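Local coordinates for protein putative Chlorite dismutase TA0507 (Thermoplasma acidophilum, PDB 3DTZ) that is of unknown function but probably binds heme and may act as an oxidoreductase of the chlorite dismutase type, at residues W82-N87 with S114-S119; Y182-F187 with E193-Y198. All blocks are in the same frame, centred on the assembly; numbering follows the deposited sequence.

Contact 1: residues W82-N87 with S114-S119; sequences WYSSRN and SIYDES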
ATOM      1  N   TRP D  82       2.508  -6.913 -24.217  1.00 14.19           N
ATOM      2  CA  TRP D  82       3.959  -7.074 -24.232  1.00 13.97           C
ATOM      3  C   TRP D  82       4.474  -6.628 -25.613  1.00 12.96           C
ATOM      4  O   TRP D  82       3.971  -7.079 -26.620  1.00 13.88           O
ATOM      5  CB  TRP D  82       4.312  -8.538 -23.985  1.00 14.39           C
ATOM      6  CG  TRP D  82       5.762  -8.900 -24.134  1.00 14.17           C
ATOM      7  CD1 TRP D  82       6.863  -8.118 -23.809  1.00 13.70           C
ATOM      8  CD2 TRP D  82       6.277 -10.145 -24.626  1.00 13.86           C
ATOM      9  NE1 TRP D  82       8.030  -8.815 -24.095  1.00 14.05           N
ATOM     10  CE2 TRP D  82       7.700 -10.062 -24.578  1.00 13.77           C
ATOM     11  CE3 TRP D  82       5.672 -11.339 -25.089  1.00 14.36           C
ATOM     12  CZ2 TRP D  82       8.537 -11.134 -24.969  1.00 13.69           C
ATOM     13  CZ3 TRP D  82       6.504 -12.411 -25.488  1.00 14.85           C
ATOM     14  CH2 TRP D  82       7.932 -12.285 -25.453  1.00 15.41           C
ATOM     15  N   TYR D  83       5.469  -5.745 -25.655  1.00 13.39           N
ATOM     16  CA  TYR D  83       6.051  -5.358 -26.965  1.00 12.79           C
ATOM     17  C   TYR D  83       7.520  -4.994 -26.794  1.00 13.28           C
ATOM     18  O   TYR D  83       7.948  -4.655 -25.667  1.00 11.93           O
ATOM     19  CB  TYR D  83       5.295  -4.172 -27.597  1.00 12.39           C
ATOM     20  CG  TYR D  83       5.126  -2.989 -26.689  1.00 14.39           C
ATOM     21  CD1 TYR D  83       6.097  -1.985 -26.616  1.00 13.73           C
ATOM     22  CD2 TYR D  83       4.013  -2.904 -25.838  1.00 14.26           C
ATOM     23  CE1 TYR D  83       5.920  -0.885 -25.733  1.00 13.59           C
ATOM     24  CE2 TYR D  83       3.838  -1.845 -24.983  1.00 14.52           C
ATOM     25  CZ  TYR D  83       4.784  -0.844 -24.934  1.00 14.33           C
ATOM     26  OH  TYR D  83       4.579   0.180 -24.041  1.00 17.39           O
ATOM     27  N   SER D  84       8.253  -5.007 -27.909  1.00 13.25           N
ATOM     28  CA  SER D  84       9.713  -4.811 -27.899  1.00 13.40           C
ATOM     29  C   SER D  84      10.163  -3.998 -29.114  1.00 13.62           C
ATOM     30  O   SER D  84       9.548  -4.086 -30.164  1.00 11.86           O
ATOM     31  CB  SER D  84      10.443  -6.160 -27.885  1.00 13.73           C
ATOM     32  OG  SER D  84       9.822  -7.092 -27.002  1.00 15.57           O
ATOM     33  N   SER D  85      11.253  -3.242 -28.964  1.00 13.41           N
ATOM     34  CA  SER D  85      11.826  -2.432 -30.054  1.00 13.73           C
ATOM     35  C   SER D  85      13.238  -2.001 -29.672  1.00 14.25           C
ATOM     36  O   SER D  85      13.515  -1.810 -28.505  1.00 14.97           O
ATOM     37  CB  SER D  85      11.019  -1.141 -30.264  1.00 13.44           C
ATOM     38  OG  SER D  85      11.571  -0.355 -31.346  1.00 14.70           O
ATOM     39  N   ARG D  86      14.114  -1.837 -30.663  1.00 14.36           N
ATOM     40  CA  ARG D  86      15.422  -1.237 -30.415  0.50 14.57           C
ATOM     41  C   ARG D  86      15.319   0.272 -30.256  1.00 15.08           C
ATOM     42  O   ARG D  86      16.265   0.903 -29.788  1.00 16.95           O
ATOM     43  CB  ARG D  86      16.420  -1.589 -31.532  0.50 14.41           C
ATOM     44  CG  ARG D  86      16.833  -3.049 -31.510  0.50 13.39           C
ATOM     45  CD  ARG D  86      18.013  -3.351 -32.424  0.50 13.82           C
ATOM     46  NE  ARG D  86      18.469  -4.719 -32.180  0.50 12.32           N
ATOM     47  CZ  ARG D  86      18.024  -5.804 -32.811  0.50 14.49           C
ATOM     48  NH1 ARG D  86      17.111  -5.711 -33.780  0.50 14.93           N
ATOM     49  NH2 ARG D  86      18.512  -7.004 -32.481  0.50 14.19           N
ATOM     50  N   ASN D  87      14.164   0.837 -30.617  1.00 15.22           N
ATOM     51  CA  ASN D  87      13.983   2.307 -30.648  1.00 16.57           C
ATOM     52  C   ASN D  87      13.268   2.812 -29.390  1.00 16.67           C
ATOM     53  O   ASN D  87      12.063   2.591 -29.236  1.00 15.95           O
ATOM     54  CB  ASN D  87      13.208   2.742 -31.905  1.00 16.28           C
ATOM     55  CG  ASN D  87      13.236   4.263 -32.123  1.00 18.46           C
ATOM     56  OD1 ASN D  87      13.364   5.040 -31.180  1.00 18.09           O
ATOM     57  ND2 ASN D  87      13.140   4.679 -33.383  1.00 19.73           N
ATOM     58  N   SER D 114      12.434  -2.208 -19.724  1.00 13.67           N
ATOM     59  CA  SER D 114      13.671  -2.905 -19.405  1.00 13.65           C
ATOM     60  C   SER D 114      14.375  -3.276 -20.717  1.00 13.67           C
ATOM     61  O   SER D 114      13.827  -3.053 -21.816  1.00 13.85           O
ATOM     62  CB  SER D 114      13.379  -4.150 -18.579  1.00 13.74           C
ATOM     63  OG  SER D 114      12.516  -5.026 -19.271  1.00 16.04           O
ATOM     64  N   ILE D 115      15.569  -3.853 -20.592  1.00 12.92           N
ATOM     65  CA  ILE D 115      16.424  -4.115 -21.760  1.00 13.04           C
ATOM     66  C   ILE D 115      16.786  -5.582 -21.763  1.00 11.69           C
ATOM     67  O   ILE D 115      17.274  -6.076 -20.764  1.00 11.51           O
ATOM     68  CB  ILE D 115      17.730  -3.280 -21.649  1.00 12.89           C
ATOM     69  CG1 ILE D 115      17.410  -1.790 -21.705  1.00 15.99           C
ATOM     70  CG2 ILE D 115      18.702  -3.605 -22.783  1.00 16.18           C
ATOM     71  CD1 ILE D 115      18.095  -1.052 -20.569  1.00 18.30           C
ATOM     72  N   TYR D 116      16.595  -6.285 -22.876  1.00 12.90           N
ATOM     73  CA  TYR D 116      16.935  -7.716 -22.911  1.00 12.80           C
ATOM     74  C   TYR D 116      18.447  -7.961 -22.685  1.00 12.43           C
ATOM     75  O   TYR D 116      19.283  -7.282 -23.280  1.00 12.62           O
ATOM     76  CB  TYR D 116      16.565  -8.323 -24.279  1.00 13.19           C
ATOM     77  CG  TYR D 116      15.084  -8.493 -24.497  1.00 12.55           C
ATOM     78  CD1 TYR D 116      14.386  -9.573 -23.941  1.00 12.59           C
ATOM     79  CD2 TYR D 116      14.377  -7.557 -25.264  1.00 12.92           C
ATOM     80  CE1 TYR D 116      12.978  -9.707 -24.156  1.00 13.45           C
ATOM     81  CE2 TYR D 116      12.999  -7.672 -25.502  1.00 11.19           C
ATOM     82  CZ  TYR D 116      12.310  -8.751 -24.956  1.00 12.77           C
ATOM     83  OH  TYR D 116      10.962  -8.847 -25.187  1.00 12.40           O
ATOM     84  N   ASP D 117      18.770  -8.944 -21.839  1.00 12.49           N
ATOM     85  CA  ASP D 117      20.115  -9.465 -21.755  1.00 13.23           C
ATOM     86  C   ASP D 117      20.214 -10.575 -22.818  1.00 12.93           C
ATOM     87  O   ASP D 117      19.638 -11.655 -22.660  1.00 13.40           O
ATOM     88  CB  ASP D 117      20.377 -10.021 -20.351  1.00 14.15           C
ATOM     89  CG  ASP D 117      21.754 -10.668 -20.220  1.00 17.05           C
ATOM     90  OD1 ASP D 117      22.546 -10.652 -21.195  1.00 17.97           O
ATOM     91  OD2 ASP D 117      22.034 -11.201 -19.114  1.00 20.74           O
ATOM     92  N   GLU D 118      20.920 -10.307 -23.907  1.00 13.18           N
ATOM     93  CA  GLU D 118      20.995 -11.317 -24.996  1.00 13.42           C
ATOM     94  C   GLU D 118      22.093 -12.357 -24.786  1.00 12.46           C
ATOM     95  O   GLU D 118      22.232 -13.284 -25.589  1.00 11.38           O
ATOM     96  CB  GLU D 118      21.179 -10.630 -26.345  1.00 13.74           C
ATOM     97  CG  GLU D 118      20.079  -9.613 -26.638  1.00 14.93           C
ATOM     98  CD  GLU D 118      20.265  -8.881 -27.959  1.00 16.13           C
ATOM     99  OE1 GLU D 118      20.586  -9.533 -28.988  1.00 18.96           O
ATOM    100  OE2 GLU D 118      20.091  -7.640 -27.945  1.00 22.57           O
ATOM    101  N   SER D 119      22.892 -12.220 -23.729  1.00 12.72           N
ATOM    102  CA  SER D 119      24.039 -13.109 -23.585  0.50 12.46           C
ATOM    103  C   SER D 119      23.701 -14.614 -23.512  1.00 12.61           C
ATOM    104  O   SER D 119      24.435 -15.411 -24.107  1.00 13.18           O
ATOM    105  CB  SER D 119      25.005 -12.659 -22.472  0.50 13.04           C
ATOM    106  OG  SER D 119      24.388 -12.715 -21.202  0.50 11.87           O
TER
HETATM  107  O   HOH W   1      20.784  -6.688 -30.432  1.00 27.40           O
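Tyr116 reaches Ser84 and Trp82 with its phenol oxygen, the one atom that carries most of the meeting. Its OH donates to Ser84 OG at 2.8 Å, and Ser84 OG lies near the plane of the ring, at its edge. The same OH accepts a weak, bent bond from Trp82 NE1 (3.1 Å, N-H...O angle 131°), with Tyr116 OH near the plane of the indole, at its edge. Trp82 CG stands anti to the backbone N (chi1 173°), a turn that brings the pyrrole edge forward while the indole stacks on Phe140. Ser84 OG is also bound to Asn66, and Thr26 is hydrogen-bonded to both hydroxyls. A long phenol suits this place because strands 79-85 and 106-116 are not neighbours: strand 25-33 runs between them in the antiparallel sheet of this chlorite dismutase-family chain, leaving Ser84 CA and Ile115 CA 9.1 Å apart. The small Ser84 leaves room for the phenol to arrive, and its hydroxyl can both donate and accept a hydrogen bond in the buried network. Asp117 takes no part here; its carboxylate caps the helix that follows. Glu118 faces segment 82-87 again, but through water: water 1 donates to Glu118 OE2 at 2.8 Å and accepts from Arg86 NH2 at 3.1 Å, in the plane of the guanidinium as modelled in one of two conformers. Arg86 also forms a salt bridge with Glu129. At the start of helix 119-122, Ser119 N is capped by Asp117 OD1 at 3.0 Å, from above the carboxylate plane.

Contact 2: residues Y182-F187 with E193-Y198; sequences YTTYSF and EFVVLY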
ATOM      1  N   TYR D 182      13.427 -15.114 -21.072  1.00 14.79           N
ATOM      2  CA  TYR D 182      14.084 -13.847 -21.340  1.00 15.36           C
ATOM      3  C   TYR D 182      14.368 -13.103 -20.031  1.00 16.47           C
ATOM      4  O   TYR D 182      13.436 -12.819 -19.254  1.00 16.69           O
ATOM      5  CB  TYR D 182      13.206 -12.956 -22.223  1.00 16.35           C
ATOM      6  CG  TYR D 182      12.646 -13.603 -23.461  1.00 17.15           C
ATOM      7  CD1 TYR D 182      13.372 -13.624 -24.656  1.00 19.08           C
ATOM      8  CD2 TYR D 182      11.371 -14.151 -23.456  1.00 18.86           C
ATOM      9  CE1 TYR D 182      12.839 -14.203 -25.813  1.00 18.88           C
ATOM     10  CE2 TYR D 182      10.834 -14.731 -24.610  1.00 18.51           C
ATOM     11  CZ  TYR D 182      11.579 -14.751 -25.773  1.00 18.99           C
ATOM     12  OH  TYR D 182      11.033 -15.336 -26.886  1.00 21.49           O
ATOM     13  N   THR D 183      15.638 -12.796 -19.809  1.00 15.78           N
ATOM     14  CA  THR D 183      16.056 -11.954 -18.702  1.00 16.08           C
ATOM     15  C   THR D 183      16.251 -10.544 -19.235  1.00 15.18           C
ATOM     16  O   THR D 183      16.904 -10.334 -20.279  1.00 14.87           O
ATOM     17  CB  THR D 183      17.381 -12.453 -18.071  1.00 17.15           C
ATOM     18  OG1 THR D 183      17.167 -13.752 -17.496  1.00 19.51           O
ATOM     19  CG2 THR D 183      17.817 -11.508 -16.976  1.00 19.18           C
ATOM     20  N   THR D 184      15.687  -9.578 -18.527  1.00 14.19           N
ATOM     21  CA  THR D 184      15.796  -8.198 -18.962  1.00 14.08           C
ATOM     22  C   THR D 184      16.250  -7.388 -17.748  1.00 13.63           C
ATOM     23  O   THR D 184      15.947  -7.767 -16.592  1.00 13.62           O
ATOM     24  CB  THR D 184      14.455  -7.625 -19.530  1.00 13.98           C
ATOM     25  OG1 THR D 184      13.544  -7.309 -18.454  1.00 14.77           O
ATOM     26  CG2 THR D 184      13.801  -8.587 -20.554  1.00 13.97           C
ATOM     27  N   TYR D 185      16.965  -6.305 -18.014  1.00 13.38           N
ATOM     28  CA  TYR D 185      17.504  -5.492 -16.925  1.00 14.55           C
ATOM     29  C   TYR D 185      16.947  -4.086 -16.909  1.00 13.99           C
ATOM     30  O   TYR D 185      16.655  -3.498 -17.952  1.00 13.90           O
ATOM     31  CB  TYR D 185      19.023  -5.500 -16.883  1.00 16.90           C
ATOM     32  CG  TYR D 185      19.743  -4.983 -18.098  1.00 18.17           C
ATOM     33  CD1 TYR D 185      20.053  -5.840 -19.182  1.00 20.26           C
ATOM     34  CD2 TYR D 185      20.176  -3.653 -18.165  1.00 19.90           C
ATOM     35  CE1 TYR D 185      20.749  -5.361 -20.313  1.00 21.28           C
ATOM     36  CE2 TYR D 185      20.878  -3.167 -19.301  1.00 21.49           C
ATOM     37  CZ  TYR D 185      21.167  -4.022 -20.353  1.00 21.13           C
ATOM     38  OH  TYR D 185      21.862  -3.522 -21.458  1.00 23.22           O
ATOM     39  N   SER D 186      16.802  -3.560 -15.705  1.00 14.10           N
ATOM     40  CA  SER D 186      16.200  -2.236 -15.534  1.00 13.70           C
ATOM     41  C   SER D 186      16.897  -1.436 -14.419  1.00 12.83           C
ATOM     42  O   SER D 186      16.308  -0.498 -13.898  1.00 13.23           O
ATOM     43  CB  SER D 186      14.680  -2.355 -15.306  1.00 14.49           C
ATOM     44  OG  SER D 186      14.397  -3.210 -14.230  1.00 15.18           O
ATOM     45  N   PHE D 187      18.145  -1.783 -14.080  1.00 11.86           N
ATOM     46  CA  PHE D 187      18.960  -0.955 -13.145  1.00 12.36           C
ATOM     47  C   PHE D 187      18.860   0.513 -13.507  1.00 13.08           C
ATOM     48  O   PHE D 187      19.008   0.875 -14.674  1.00 13.66           O
ATOM     49  CB  PHE D 187      20.448  -1.324 -13.168  1.00 12.90           C
ATOM     50  CG  PHE D 187      20.715  -2.726 -12.747  1.00 13.20           C
ATOM     51  CD1 PHE D 187      20.869  -3.026 -11.400  1.00 13.00           C
ATOM     52  CD2 PHE D 187      20.808  -3.751 -13.702  1.00 11.60           C
ATOM     53  CE1 PHE D 187      21.119  -4.336 -10.977  1.00 14.07           C
ATOM     54  CE2 PHE D 187      21.057  -5.069 -13.294  1.00 13.69           C
ATOM     55  CZ  PHE D 187      21.227  -5.348 -11.919  1.00 14.97           C
ATOM     56  N   GLU D 193      15.369  -4.474 -10.462  1.00 13.91           N
ATOM     57  CA  GLU D 193      16.608  -4.643 -11.209  1.00 13.70           C
ATOM     58  C   GLU D 193      16.423  -5.417 -12.488  1.00 13.14           C
ATOM     59  O   GLU D 193      17.091  -5.127 -13.484  1.00 12.35           O
ATOM     60  CB  GLU D 193      17.664  -5.336 -10.343  1.00 13.75           C
ATOM     61  CG  GLU D 193      18.103  -4.437  -9.185  1.00 11.53           C
ATOM     62  CD  GLU D 193      18.973  -5.096  -8.115  1.00 15.05           C
ATOM     63  OE1 GLU D 193      19.047  -6.344  -8.024  1.00 16.10           O
ATOM     64  OE2 GLU D 193      19.580  -4.314  -7.320  1.00 16.32           O
ATOM     65  N   PHE D 194      15.549  -6.414 -12.431  1.00 12.91           N
ATOM     66  CA  PHE D 194      15.244  -7.284 -13.566  1.00 13.93           C
ATOM     67  C   PHE D 194      13.750  -7.406 -13.815  1.00 14.20           C
ATOM     68  O   PHE D 194      12.946  -7.334 -12.888  1.00 13.98           O
ATOM     69  CB  PHE D 194      15.823  -8.689 -13.347  1.00 13.09           C
ATOM     70  CG  PHE D 194      17.307  -8.692 -13.071  1.00 15.12           C
ATOM     71  CD1 PHE D 194      18.211  -8.652 -14.126  1.00 15.05           C
ATOM     72  CD2 PHE D 194      17.795  -8.724 -11.763  1.00 14.86           C
ATOM     73  CE1 PHE D 194      19.583  -8.639 -13.895  1.00 16.83           C
ATOM     74  CE2 PHE D 194      19.198  -8.713 -11.510  1.00 17.50           C
ATOM     75  CZ  PHE D 194      20.080  -8.681 -12.611  1.00 14.89           C
ATOM     76  N   VAL D 195      13.379  -7.597 -15.077  1.00 14.30           N
ATOM     77  CA  VAL D 195      12.035  -8.092 -15.358  1.00 15.08           C
ATOM     78  C   VAL D 195      12.238  -9.409 -16.120  1.00 15.89           C
ATOM     79  O   VAL D 195      12.911  -9.436 -17.171  1.00 14.35           O
ATOM     80  CB  VAL D 195      11.172  -7.098 -16.139  1.00 15.41           C
ATOM     81  CG1 VAL D 195       9.738  -7.679 -16.318  1.00 18.82           C
ATOM     82  CG2 VAL D 195      11.110  -5.719 -15.430  1.00 16.14           C
ATOM     83  N   VAL D 196      11.766 -10.515 -15.548  1.00 15.70           N
ATOM     84  CA  VAL D 196      12.009 -11.798 -16.210  1.00 17.27           C
ATOM     85  C   VAL D 196      10.718 -12.209 -16.912  1.00 16.78           C
ATOM     86  O   VAL D 196       9.625 -12.095 -16.324  1.00 17.38           O
ATOM     87  CB  VAL D 196      12.512 -12.886 -15.250  1.00 17.54           C
ATOM     88  CG1 VAL D 196      13.126 -13.968 -16.037  1.00 21.84           C
ATOM     89  CG2 VAL D 196      13.636 -12.322 -14.339  1.00 20.39           C
ATOM     90  N   LEU D 197      10.842 -12.576 -18.182  1.00 16.08           N
ATOM     91  CA  LEU D 197       9.682 -12.909 -19.025  1.00 14.98           C
ATOM     92  C   LEU D 197       9.798 -14.355 -19.519  1.00 15.62           C
ATOM     93  O   LEU D 197      10.885 -14.796 -19.914  1.00 14.80           O
ATOM     94  CB  LEU D 197       9.634 -11.974 -20.244  1.00 15.37           C
ATOM     95  CG  LEU D 197       9.770 -10.479 -19.950  1.00 15.89           C
ATOM     96  CD1 LEU D 197       9.821  -9.672 -21.228  1.00 18.42           C
ATOM     97  CD2 LEU D 197       8.667  -9.991 -19.004  1.00 16.19           C
ATOM     98  N   TYR D 198       8.665 -15.059 -19.572  1.00 15.48           N
ATOM     99  CA  TYR D 198       8.639 -16.441 -20.065  1.00 15.54           C
ATOM    100  C   TYR D 198       7.439 -16.644 -20.961  1.00 15.52           C
ATOM    101  O   TYR D 198       6.347 -16.218 -20.611  1.00 16.09           O
ATOM    102  CB  TYR D 198       8.515 -17.435 -18.933  1.00 16.63           C
ATOM    103  CG  TYR D 198       9.607 -17.241 -17.927  1.00 16.98           C
ATOM    104  CD1 TYR D 198      10.850 -17.849 -18.125  1.00 20.06           C
ATOM    105  CD2 TYR D 198       9.430 -16.382 -16.846  1.00 18.37           C
ATOM    106  CE1 TYR D 198      11.879 -17.654 -17.224  1.00 20.99           C
ATOM    107  CE2 TYR D 198      10.469 -16.170 -15.923  1.00 20.51           C
ATOM    108  CZ  TYR D 198      11.679 -16.817 -16.133  1.00 21.20           C
ATOM    109  OH  TYR D 198      12.732 -16.615 -15.270  1.00 22.75           O
TER
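Tyr182 and Leu197 form a hydrogen-bonded antiparallel pair, Tyr182 N to Leu197 O and Leu197 N to Tyr182 O, both 2.8 Å. At the next such pair Val195 N donates to Thr184 O (3.0 Å), and Val195 O takes two donors from Thr184: the amide only weakly, and OG1 at 2.6 Å, in the carbonyl plane on a lone pair. Threonine suits the site: with OG1 between the backbone N and the carbonyl carbon (chi1 77°), its hydroxyl also bonds Ser114. Ser186 N donates to Glu193 O; on its other side the same strand has a classic beta bulge, Glu193 and Phe194 both facing Met145 of strand 139-147. The Glu193 carboxylate is held by Tyr152, Lys147 N and a salt bridge to Arg214 of a neighbouring subunit. Glu193 CB lies over the Phe187 ring, which turns its edge to the face of Phe194 (planes at 81°). With an alanine at Phe187, that face is likely to lose its T-shaped partner and Glu193 CB the ring it lies over. The chemistry implies a hairpin whose backbone is satisfied partly between its own strands and partly by flanking strands 106-116 and 139-147, its bulged end combining aromatic packing with a carboxylate paired with a neighbouring subunit's arginine.

From the N terminus, strand 25-33 comes first and forms the divider that contact 1 spans. Contact 1 then closes a loop of 26 residues, which holds helix 88-102 and most of strand 106-116. Contact 2 opens only later and closes a loop of five residues between its segments, at the turn of the hairpin 180-185/194-200, so the two are in series, neither nesting nor crossing. Their centres lie about 9 Å apart, and they meet where strand 106-116 pairs with strand 180-185: Tyr185 N is 2.8 Å from Ile115 O, a probable hydrogen bond, beside the hydroxyl bridge from Ser114. Together they tie strands 79-85, 25-33, 106-116, 180-185 and 194-200 into one run of the sheet.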